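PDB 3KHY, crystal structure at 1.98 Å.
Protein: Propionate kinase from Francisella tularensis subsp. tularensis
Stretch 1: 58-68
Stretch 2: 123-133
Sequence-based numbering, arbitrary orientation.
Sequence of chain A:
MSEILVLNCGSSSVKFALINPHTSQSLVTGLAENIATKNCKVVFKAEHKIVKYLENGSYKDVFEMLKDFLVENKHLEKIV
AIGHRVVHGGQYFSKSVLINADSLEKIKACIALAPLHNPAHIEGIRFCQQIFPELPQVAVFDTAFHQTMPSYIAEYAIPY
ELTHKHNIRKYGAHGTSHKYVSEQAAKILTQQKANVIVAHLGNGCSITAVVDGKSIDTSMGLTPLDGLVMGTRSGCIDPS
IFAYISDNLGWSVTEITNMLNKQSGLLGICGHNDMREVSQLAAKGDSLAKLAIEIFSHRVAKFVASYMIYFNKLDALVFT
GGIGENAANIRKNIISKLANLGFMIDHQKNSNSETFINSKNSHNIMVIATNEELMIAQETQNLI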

# COMPACT_ATOMS: atom_id res chain seq x y z
N SER A 58 24.59 -34.83 1.00
CA SER A 58 25.03 -33.47 0.70
C SER A 58 24.23 -32.92 -0.47
O SER A 58 23.58 -33.66 -1.20
CB SER A 58 26.52 -33.43 0.38
OG SER A 58 26.79 -34.10 -0.84
N TYR A 59 24.29 -31.60 -0.65
CA TYR A 59 23.70 -30.97 -1.81
C TYR A 59 24.32 -31.59 -3.05
O TYR A 59 23.65 -31.79 -4.06
CB TYR A 59 24.00 -29.48 -1.77
CG TYR A 59 22.92 -28.58 -2.33
CD1 TYR A 59 22.08 -27.87 -1.48
CD2 TYR A 59 22.76 -28.42 -3.70
CE1 TYR A 59 21.10 -27.02 -1.99
CE2 TYR A 59 21.79 -27.59 -4.21
CZ TYR A 59 20.96 -26.89 -3.36
OH TYR A 59 19.99 -26.06 -3.88
N LYS A 60 25.61 -31.91 -2.97
CA LYS A 60 26.28 -32.60 -4.07
C LYS A 60 25.73 -34.02 -4.27
O LYS A 60 25.57 -34.47 -5.40
CB LYS A 60 27.80 -32.65 -3.84
CG LYS A 60 28.56 -33.26 -5.02
CD LYS A 60 30.01 -33.56 -4.66
CE LYS A 60 30.72 -34.28 -5.81
NZ LYS A 60 32.07 -34.78 -5.43
N ASP A 61 25.46 -34.71 -3.17
CA ASP A 61 24.85 -36.04 -3.23
C ASP A 61 23.49 -35.99 -3.92
O ASP A 61 23.14 -36.87 -4.71
CB ASP A 61 24.69 -36.63 -1.82
CG ASP A 61 26.02 -36.91 -1.15
OD1 ASP A 61 27.03 -37.07 -1.87
OD2 ASP A 61 26.06 -36.98 0.10
N VAL A 62 22.72 -34.96 -3.60
CA VAL A 62 21.43 -34.76 -4.25
C VAL A 62 21.60 -34.68 -5.76
O VAL A 62 20.90 -35.36 -6.51
CB VAL A 62 20.73 -33.50 -3.73
CG1 VAL A 62 19.52 -33.18 -4.59
CG2 VAL A 62 20.33 -33.69 -2.28
N PHE A 63 22.53 -33.85 -6.20
CA PHE A 63 22.76 -33.67 -7.63
C PHE A 63 23.22 -34.94 -8.34
O PHE A 63 22.82 -35.20 -9.47
CB PHE A 63 23.72 -32.52 -7.91
CG PHE A 63 23.03 -31.19 -8.06
CD1 PHE A 63 22.31 -30.91 -9.21
CD2 PHE A 63 23.07 -30.24 -7.06
CE1 PHE A 63 21.66 -29.70 -9.37
CE2 PHE A 63 22.42 -29.03 -7.20
CZ PHE A 63 21.72 -28.76 -8.36
N GLU A 64 24.07 -35.72 -7.68
CA GLU A 64 24.54 -36.97 -8.26
C GLU A 64 23.39 -37.96 -8.35
O GLU A 64 23.30 -38.74 -9.30
CB GLU A 64 25.68 -37.57 -7.45
CG GLU A 64 27.00 -36.82 -7.58
CD GLU A 64 28.16 -37.61 -6.99
OE1 GLU A 64 28.01 -38.83 -6.78
OE2 GLU A 64 29.23 -37.00 -6.75
N MSE A 65 22.50 -37.93 -7.36
CA MSE A 65 21.33 -38.79 -7.40
C MSE A 65 20.40 -38.36 -8.53
O MSE A 65 19.83 -39.20 -9.23
CB MSE A 65 20.59 -38.76 -6.06
CG MSE A 65 19.26 -39.49 -6.09
SE MSE A 65 18.47 -39.70 -4.32
CE MSE A 65 19.46 -41.29 -3.69
N LEU A 66 20.27 -37.06 -8.72
CA LEU A 66 19.46 -36.54 -9.81
C LEU A 66 20.07 -36.98 -11.13
O LEU A 66 19.38 -37.47 -12.02
CB LEU A 66 19.35 -35.02 -9.74
CG LEU A 66 18.61 -34.38 -10.92
CD1 LEU A 66 17.27 -35.05 -11.12
CD2 LEU A 66 18.45 -32.88 -10.71
N LYS A 67 21.39 -36.82 -11.24
CA LYS A 67 22.08 -37.25 -12.45
C LYS A 67 21.88 -38.74 -12.67
O LYS A 67 21.56 -39.17 -13.78
CB LYS A 67 23.58 -36.93 -12.37
CG LYS A 67 24.35 -37.26 -13.64
CD LYS A 67 25.77 -36.72 -13.58
CE LYS A 67 26.49 -36.87 -14.91
NZ LYS A 67 27.85 -36.25 -14.88
N ASP A 68 22.05 -39.53 -11.62
CA ASP A 68 21.90 -40.98 -11.72
C ASP A 68 20.53 -41.34 -12.27
O ASP A 68 20.42 -42.19 -13.16
CB ASP A 68 22.10 -41.65 -10.36
CG ASP A 68 23.55 -41.65 -9.91
OD1 ASP A 68 24.43 -41.37 -10.75
OD2 ASP A 68 23.80 -41.93 -8.72
N GLU A 123 25.00 -21.06 -6.24
CA GLU A 123 25.61 -22.35 -5.91
C GLU A 123 25.07 -23.49 -6.77
O GLU A 123 25.83 -24.34 -7.22
CB GLU A 123 25.44 -22.68 -4.43
CG GLU A 123 26.38 -21.90 -3.54
CD GLU A 123 25.76 -21.57 -2.19
OE1 GLU A 123 24.73 -22.19 -1.85
OE2 GLU A 123 26.31 -20.68 -1.49
N GLY A 124 23.76 -23.49 -6.97
CA GLY A 124 23.12 -24.49 -7.80
C GLY A 124 23.67 -24.46 -9.21
O GLY A 124 23.92 -25.49 -9.83
N ILE A 125 23.85 -23.25 -9.72
CA ILE A 125 24.42 -23.05 -11.05
C ILE A 125 25.82 -23.64 -11.12
O ILE A 125 26.18 -24.29 -12.10
CB ILE A 125 24.43 -21.55 -11.42
CG1 ILE A 125 22.99 -21.06 -11.64
CG2 ILE A 125 25.28 -21.29 -12.65
CD1 ILE A 125 22.88 -19.57 -11.87
N ARG A 126 26.61 -23.43 -10.07
CA ARG A 126 27.97 -23.95 -10.02
C ARG A 126 28.01 -25.48 -9.95
O ARG A 126 28.81 -26.11 -10.63
CB ARG A 126 28.76 -23.32 -8.86
CG ARG A 126 29.18 -21.88 -9.15
CD ARG A 126 29.52 -21.12 -7.89
NE ARG A 126 29.91 -19.74 -8.17
CZ ARG A 126 30.16 -18.83 -7.22
NH1 ARG A 126 30.05 -19.16 -5.94
NH2 ARG A 126 30.50 -17.59 -7.56
N PHE A 127 27.13 -26.06 -9.14
CA PHE A 127 26.99 -27.51 -9.13
C PHE A 127 26.72 -28.01 -10.54
O PHE A 127 27.30 -29.01 -10.98
CB PHE A 127 25.86 -27.96 -8.19
CG PHE A 127 26.26 -28.01 -6.74
CD1 PHE A 127 27.31 -28.81 -6.32
CD2 PHE A 127 25.57 -27.27 -5.79
CE1 PHE A 127 27.67 -28.86 -4.98
CE2 PHE A 127 25.93 -27.32 -4.45
CZ PHE A 127 26.98 -28.11 -4.05
N CYS A 128 25.85 -27.31 -11.26
CA CYS A 128 25.49 -27.73 -12.61
C CYS A 128 26.65 -27.58 -13.59
O CYS A 128 26.77 -28.37 -14.52
CB CYS A 128 24.26 -26.96 -13.11
SG CYS A 128 22.71 -27.55 -12.39
N GLN A 129 27.49 -26.57 -13.38
CA GLN A 129 28.67 -26.40 -14.21
C GLN A 129 29.62 -27.59 -14.04
O GLN A 129 30.27 -28.02 -14.99
CB GLN A 129 29.39 -25.09 -13.89
CG GLN A 129 28.62 -23.84 -14.30
CD GLN A 129 29.39 -22.56 -14.05
OE1 GLN A 129 30.17 -22.46 -13.09
NE2 GLN A 129 29.18 -21.58 -14.91
N GLN A 130 29.70 -28.10 -12.81
CA GLN A 130 30.56 -29.24 -12.51
C GLN A 130 30.00 -30.54 -13.05
O GLN A 130 30.71 -31.35 -13.65
CB GLN A 130 30.73 -29.39 -11.00
CG GLN A 130 31.45 -28.25 -10.32
CD GLN A 130 31.72 -28.54 -8.86
OE1 GLN A 130 30.87 -29.09 -8.15
NE2 GLN A 130 32.91 -28.18 -8.39
N ILE A 131 28.70 -30.74 -12.83
CA ILE A 131 28.05 -32.02 -13.05
C ILE A 131 27.50 -32.18 -14.47
O ILE A 131 27.52 -33.29 -15.02
CB ILE A 131 26.93 -32.22 -12.02
CG1 ILE A 131 27.53 -32.22 -10.61
CG2 ILE A 131 26.16 -33.50 -12.29
CD1 ILE A 131 26.53 -32.41 -9.51
N PHE A 132 27.04 -31.09 -15.07
CA PHE A 132 26.57 -31.13 -16.45
C PHE A 132 27.33 -30.11 -17.30
O PHE A 132 26.73 -29.18 -17.83
CB PHE A 132 25.06 -30.86 -16.52
CG PHE A 132 24.24 -31.68 -15.56
CD1 PHE A 132 23.98 -33.02 -15.81
CD2 PHE A 132 23.70 -31.11 -14.42
CE1 PHE A 132 23.21 -33.77 -14.93
CE2 PHE A 132 22.93 -31.85 -13.54
CZ PHE A 132 22.68 -33.19 -13.80
N PRO A 133 28.65 -30.29 -17.42
CA PRO A 133 29.57 -29.32 -18.03
C PRO A 133 29.26 -28.99 -19.49
O PRO A 133 29.62 -27.91 -19.96
CB PRO A 133 30.93 -30.01 -17.93
CG PRO A 133 30.61 -31.46 -17.83
CD PRO A 133 29.36 -31.51 -17.00

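How do the two backbones lie against each other? Residues 59-68 and 123-131 are helices whose N-to-C directions differ by 50°, with axes 10.9 Å apart at closest approach. That spacing leaves room for large side chains between them, and the nearest alpha carbons, Lys60 CA and Phe127 CA, are still 7.2 Å apart. The first helix begins with a cap, Asp61 N donating to Ser58 OG (2.8 Å), and a hydrogen bond from Ser58 N to Asp61 OD2 (2.8 Å) returns the favour. The p rotamer of Ser58 and the m rotamer of Asp61 place these acceptors; the CA-to-CB bond of Asp61 points away, and neither residue touches the second stretch.

What fills the space between the helices? Phe63 does, as a knob in a hole formed by Gly124, Phe127, Cys128 and Ile131. Its CA-to-CB bond points toward the other helix, and with chi1 at -90° the ring reaches in until Phe63 CZ lies 4.2 Å from Gly124 O. Phe127 CB lies over one face of the Phe63 ring, 3.7 Å from Phe63 CE2, in a CH-pi contact, and Cys128 SG approaches Phe63 CE1 obliquely at 3.9 Å. Ile131, extended at chi2 (180°), brings its CD1 within 3.2 Å of Phe63 CB, a very close apolar contact.

Why does Phe127 meet two aromatic rings? Its m rotamer (chi1 -81°) sets its ring beside both Tyr59 and Phe63, residues one helical turn apart. The Tyr59 and Phe127 planes are within 9° of parallel but slid apart, so they barely overlap; contact is through Tyr59 CD2 and Phe127 CE2, 3.4 Å apart. Tyr59 has an off-well chi1 of -146°, and its OH is hydrogen-bonded elsewhere in the structure. Lys60 contributes its aliphatic base, with Lys60 CB 4.0 Å from Phe127 CE1, while its all-trans chain leads away and Lys60 NZ makes a long salt bridge to Glu64 OE2 (3.8 Å).

How does a lysine close the far end? Lys67 is trans at all four chi angles, and this full extension carries Lys67 NZ to Ile131 O, to which it donates a 3.0 Å hydrogen bond, the only one between the stretches. Its methylenes serve as apolar surface along the way: Lys67 CD lies 3.5 Å from Ile131 CG2, and Lys67 CG 3.9 Å from Phe132 CE1. Phe132 has already left helical geometry; its CA-to-CB bond points sideways, but its ring comes nearer, touching Lys67 and, more loosely, Phe63 (Phe63 CD1 to Phe132 CE2, 4.5 Å).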